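Arginine decarboxylase, A207R protein (Paramecium bursaria Chlorella virus 1, PDB 2NVA) is a pyridoxal 5'-phosphate-dependent arginine decarboxylase that converts arginine to agmatine and is built, in part, on a TIM barrel. Local coordinates at residues A[92-97]-A[119-124]; A[110-115]-A[128-133]. All coordinates share one frame; numbering follows the deposited sequence.

Contact 1. Residues A[92-97]-A[119-124]; sequences TMKTID and DKIHTY
Ile96 points its branch methyl CG2 straight down onto the centre of the Tyr124 ring, a CH-pi contact of almost ideal geometry. CG2 stands 3.4 Å from the ring centroid and 4° off the ring normal, so all six ring carbons lie at nearly equal distance from it. CG1 and CD1 run on past the CE2 side of the same ring, CD1 coming within 3.7 Å of Tyr124 CE2. On the opposite face sits Thr123 CG2, displaced toward the rim, and the phenol is thus held between two methyl groups.

One helical turn earlier, Lys120 passes across Ile96 as well. Its chain bends at chi3 (-84°), the torsion that places CE, and its CD packs 3.8 Å from Ile96 CG1. Beyond this apolar portion NZ donates to Lys94 O at 2.6 Å, arriving from above the carbonyl plane, 36° out of it. The same ammonium forms a salt bridge with Glu117 and a hydrogen bond to Ile269 O of the second subunit. Lys94 NZ, 6.3 Å from Lys120 NZ, donates to His91 O and also forms a salt bridge with Glu117, whose carboxylate probably offsets the like charges.

Two successive helices of the TIM-barrel domain pack together here: the loop and first turn of 96-105 meet the C-terminal end of 115-124. Leu99 touches Lys120 and Ile121, while Ile341 of the second subunit covers Ile96 and Lys120.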
# COMPACT_ATOMS: atom_id res chain seq x y z
N THR A 92 1.20 21.59 0.01
CA THR A 92 0.44 22.73 -0.51
C THR A 92 -1.06 22.62 -0.26
O THR A 92 -1.79 23.60 -0.47
CB THR A 92 0.68 22.98 -2.03
OG1 THR A 92 0.20 21.85 -2.77
CG2 THR A 92 2.18 23.20 -2.31
N MET A 93 -1.51 21.45 0.20
CA MET A 93 -2.95 21.23 0.47
C MET A 93 -3.14 20.70 1.89
O MET A 93 -2.91 19.52 2.16
CB MET A 93 -3.54 20.27 -0.56
CG MET A 93 -3.57 20.83 -1.97
SD MET A 93 -4.84 22.10 -2.12
CE MET A 93 -4.61 22.64 -3.82
N LYS A 94 -3.55 21.59 2.79
CA LYS A 94 -3.58 21.31 4.22
C LYS A 94 -5.02 21.44 4.70
O LYS A 94 -5.70 22.41 4.33
CB LYS A 94 -2.70 22.32 4.96
CG LYS A 94 -1.21 22.27 4.58
CD LYS A 94 -0.45 23.56 4.97
CE LYS A 94 -0.78 24.75 4.03
NZ LYS A 94 -0.62 24.41 2.57
N THR A 95 -5.49 20.51 5.53
CA THR A 95 -6.86 20.62 6.02
C THR A 95 -6.97 21.83 6.95
O THR A 95 -6.00 22.22 7.60
CB THR A 95 -7.34 19.35 6.76
OG1 THR A 95 -6.70 19.26 8.03
CG2 THR A 95 -7.05 18.08 5.94
N ILE A 96 -8.17 22.39 7.01
CA ILE A 96 -8.48 23.49 7.92
C ILE A 96 -8.11 23.11 9.36
O ILE A 96 -7.45 23.88 10.05
CB ILE A 96 -9.95 23.90 7.80
CG1 ILE A 96 -10.18 24.63 6.47
CG2 ILE A 96 -10.37 24.78 8.99
CD1 ILE A 96 -11.65 24.80 6.08
N ASP A 97 -8.50 21.91 9.80
CA ASP A 97 -8.17 21.52 11.17
C ASP A 97 -6.66 21.36 11.41
O ASP A 97 -6.18 21.63 12.52
CB ASP A 97 -8.91 20.25 11.59
CG ASP A 97 -10.36 20.51 11.90
OD1 ASP A 97 -11.19 19.60 11.61
OD2 ASP A 97 -10.72 21.60 12.44
N ASP A 119 -7.02 31.43 0.77
CA ASP A 119 -8.27 31.70 1.49
C ASP A 119 -8.27 31.01 2.85
O ASP A 119 -8.61 31.63 3.86
CB ASP A 119 -9.48 31.21 0.70
CG ASP A 119 -9.75 32.03 -0.53
OD1 ASP A 119 -9.34 33.20 -0.57
OD2 ASP A 119 -10.38 31.48 -1.48
N LYS A 120 -7.87 29.74 2.87
CA LYS A 120 -7.81 28.96 4.11
C LYS A 120 -6.84 29.60 5.10
O LYS A 120 -7.16 29.72 6.28
CB LYS A 120 -7.37 27.52 3.83
CG LYS A 120 -8.51 26.60 3.44
CD LYS A 120 -8.04 25.14 3.42
CE LYS A 120 -7.38 24.79 2.11
NZ LYS A 120 -6.78 23.42 2.14
N ILE A 121 -5.67 29.99 4.60
CA ILE A 121 -4.64 30.64 5.42
C ILE A 121 -5.19 31.93 6.04
O ILE A 121 -5.07 32.14 7.24
CB ILE A 121 -3.35 30.92 4.60
CG1 ILE A 121 -2.70 29.60 4.16
CG2 ILE A 121 -2.36 31.85 5.37
CD1 ILE A 121 -2.08 28.76 5.30
N HIS A 122 -5.79 32.76 5.20
CA HIS A 122 -6.37 34.02 5.64
C HIS A 122 -7.34 33.82 6.80
O HIS A 122 -7.28 34.54 7.80
CB HIS A 122 -7.07 34.73 4.48
CG HIS A 122 -7.66 36.05 4.86
ND1 HIS A 122 -6.89 37.17 5.06
CD2 HIS A 122 -8.94 36.42 5.10
CE1 HIS A 122 -7.67 38.18 5.41
NE2 HIS A 122 -8.92 37.75 5.44
N THR A 123 -8.21 32.82 6.66
CA THR A 123 -9.25 32.58 7.65
C THR A 123 -8.72 31.91 8.94
O THR A 123 -9.12 32.30 10.04
CB THR A 123 -10.43 31.78 7.06
OG1 THR A 123 -10.93 32.46 5.89
CG2 THR A 123 -11.57 31.63 8.08
N TYR A 124 -7.79 30.96 8.79
CA TYR A 124 -7.43 30.05 9.89
C TYR A 124 -6.01 30.14 10.43
O TYR A 124 -5.75 29.68 11.55
CB TYR A 124 -7.71 28.59 9.48
CG TYR A 124 -9.15 28.37 9.19
CD1 TYR A 124 -10.08 28.31 10.23
CD2 TYR A 124 -9.61 28.28 7.88
CE1 TYR A 124 -11.44 28.14 9.98
CE2 TYR A 124 -10.97 28.10 7.61
CZ TYR A 124 -11.87 28.04 8.67
OH TYR A 124 -13.21 27.87 8.42

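Contact 2. Residues A[110-115]-A[128-133]; sequences ATFDSS and CKMILR
A beta-alpha-beta unit of the TIM barrel brings strands 109-112 and 129-133 side by side in parallel, with helix 115-124 as the connection. Four backbone hydrogen bonds set the register: Ala110 N to Lys129 O, Ile131 N to Ala110 O, Phe112 N to Ile131 O, and Arg133 N to Phe112 O. The short strand segments 110-112 and 129-133 make an angle of 42° between their N-to-C directions, in keeping with the twist of a barrel wall.

On the face shared by Ala110, Phe112, Met130 and Leu132, the Phe112 ring swings across the neighbouring strand. Its CG lies between the backbone N and the carbonyl carbon (chi1 72°), and CE2 comes 3.6 Å from Leu132 CA. Leu132 CD1 sits over one face of the ring, toward the rim and 3.7 Å from Phe112 CE1, while Met130 CB approaches CE2 obliquely at 3.8 Å. Bends at chi2 and chi3 fold Met130 back, and its CE lies 3.6 Å from Thr111 O. Ala110 CB touches Cys128 SG at 3.8 Å and, less closely, the Met130 methyl.

On the face of Thr111 and Ile131, Thr111 CG2 meets Ile131 CB at 4.0 Å, and a water links Thr111 OG1 to Arg133 NH1, 3.3 Å from the latter. The extended Arg133 side chain touches the bound agmatine-cofactor adduct and the pyridoxal phosphate-binding His176.

Strand 170-174 pairs with the far side of 129-133. Helix 115-124 packs on Phe112 and Met130, and helix 156-165 covers Leu132.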
# COMPACT_ATOMS: atom_id res chain seq x y z
N ALA A 110 4.63 27.53 5.79
CA ALA A 110 3.95 26.52 4.96
C ALA A 110 3.99 26.88 3.49
O ALA A 110 4.30 28.01 3.13
CB ALA A 110 2.49 26.32 5.42
N THR A 111 3.68 25.89 2.64
CA THR A 111 3.69 26.09 1.20
C THR A 111 2.26 26.21 0.65
O THR A 111 1.29 25.84 1.32
CB THR A 111 4.42 24.93 0.45
OG1 THR A 111 3.83 23.68 0.82
CG2 THR A 111 5.92 24.91 0.82
N PHE A 112 2.14 26.77 -0.55
CA PHE A 112 0.85 26.83 -1.27
C PHE A 112 1.09 26.86 -2.77
O PHE A 112 2.20 27.18 -3.23
CB PHE A 112 0.03 28.06 -0.85
CG PHE A 112 0.57 29.36 -1.38
CD1 PHE A 112 -0.05 30.01 -2.45
CD2 PHE A 112 1.70 29.94 -0.81
CE1 PHE A 112 0.44 31.22 -2.95
CE2 PHE A 112 2.21 31.14 -1.32
CZ PHE A 112 1.57 31.79 -2.38
N ASP A 113 0.05 26.53 -3.52
CA ASP A 113 0.07 26.63 -4.97
C ASP A 113 -1.30 26.98 -5.57
O ASP A 113 -1.51 26.84 -6.77
CB ASP A 113 0.65 25.35 -5.62
CG ASP A 113 -0.19 24.08 -5.32
OD1 ASP A 113 -1.40 24.19 -5.01
OD2 ASP A 113 0.40 22.98 -5.42
N SER A 114 -2.23 27.42 -4.71
CA SER A 114 -3.59 27.75 -5.14
C SER A 114 -4.19 28.93 -4.38
O SER A 114 -3.80 29.21 -3.24
CB SER A 114 -4.51 26.53 -4.96
OG SER A 114 -4.66 26.20 -3.58
N SER A 115 -5.14 29.60 -5.02
CA SER A 115 -5.83 30.73 -4.38
C SER A 115 -6.70 30.24 -3.22
O SER A 115 -6.79 30.90 -2.19
CB SER A 115 -6.66 31.51 -5.41
OG SER A 115 -7.72 30.73 -5.93
N CYS A 128 0.69 32.88 9.11
CA CYS A 128 1.58 31.85 8.62
C CYS A 128 2.44 32.44 7.50
O CYS A 128 1.92 33.13 6.60
CB CYS A 128 0.78 30.66 8.11
SG CYS A 128 1.79 29.21 7.72
N LYS A 129 3.75 32.22 7.56
CA LYS A 129 4.64 32.69 6.51
C LYS A 129 4.59 31.70 5.36
O LYS A 129 4.84 30.51 5.57
CB LYS A 129 6.06 32.88 7.03
CG LYS A 129 6.11 33.82 8.25
CD LYS A 129 7.55 34.18 8.62
CE LYS A 129 7.63 34.85 10.00
NZ LYS A 129 6.82 36.12 10.06
N MET A 130 4.29 32.19 4.16
CA MET A 130 3.99 31.32 3.03
C MET A 130 5.10 31.21 2.01
O MET A 130 5.78 32.19 1.71
CB MET A 130 2.69 31.75 2.35
CG MET A 130 1.46 31.72 3.27
SD MET A 130 1.20 30.14 4.14
CE MET A 130 0.78 29.06 2.77
N ILE A 131 5.27 30.00 1.48
CA ILE A 131 6.25 29.73 0.44
C ILE A 131 5.50 29.25 -0.80
O ILE A 131 4.78 28.26 -0.74
CB ILE A 131 7.31 28.67 0.89
CG1 ILE A 131 8.16 29.21 2.04
CG2 ILE A 131 8.20 28.26 -0.27
CD1 ILE A 131 9.05 28.15 2.72
N LEU A 132 5.66 29.97 -1.90
CA LEU A 132 4.97 29.58 -3.12
C LEU A 132 5.73 28.43 -3.78
O LEU A 132 6.89 28.57 -4.14
CB LEU A 132 4.82 30.77 -4.09
CG LEU A 132 4.30 30.43 -5.49
CD1 LEU A 132 2.87 29.90 -5.48
CD2 LEU A 132 4.43 31.64 -6.42
N ARG A 133 5.05 27.30 -3.95
CA ARG A 133 5.62 26.17 -4.66
C ARG A 133 5.33 26.30 -6.15
O ARG A 133 4.17 26.40 -6.55
CB ARG A 133 5.09 24.84 -4.13
CG ARG A 133 5.70 23.64 -4.85
CD ARG A 133 5.35 22.34 -4.15
NE ARG A 133 5.71 21.19 -4.97
CZ ARG A 133 5.50 19.93 -4.58
NH1 ARG A 133 4.93 19.68 -3.41
NH2 ARG A 133 5.86 18.92 -5.37
O HOH W 1 5.19 21.59 -0.79

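The two contacts illustrate how successive elements of a barrel interlock: their centres are 10 Å apart and their segments alternate along the chain, in the order 92-97, 110-115, 119-124, 128-133. Contact 1 lies in the helical layer, between 96-105 and 115-124, and in the loop that enters it; contact 2 pairs two wall strands. Probable hydrogen bonds join them directly, Lys94 NZ to Thr111 O at 2.7 Å and Thr92 OG1 to Asp113 OD2. Both contacts also meet the second subunit: Asp113, also bonded to Gly150 N, forms a salt bridge with Arg272 of that subunit. This part of the barrel therefore connects the cofactor-site side, at Arg133, with the dimer interface.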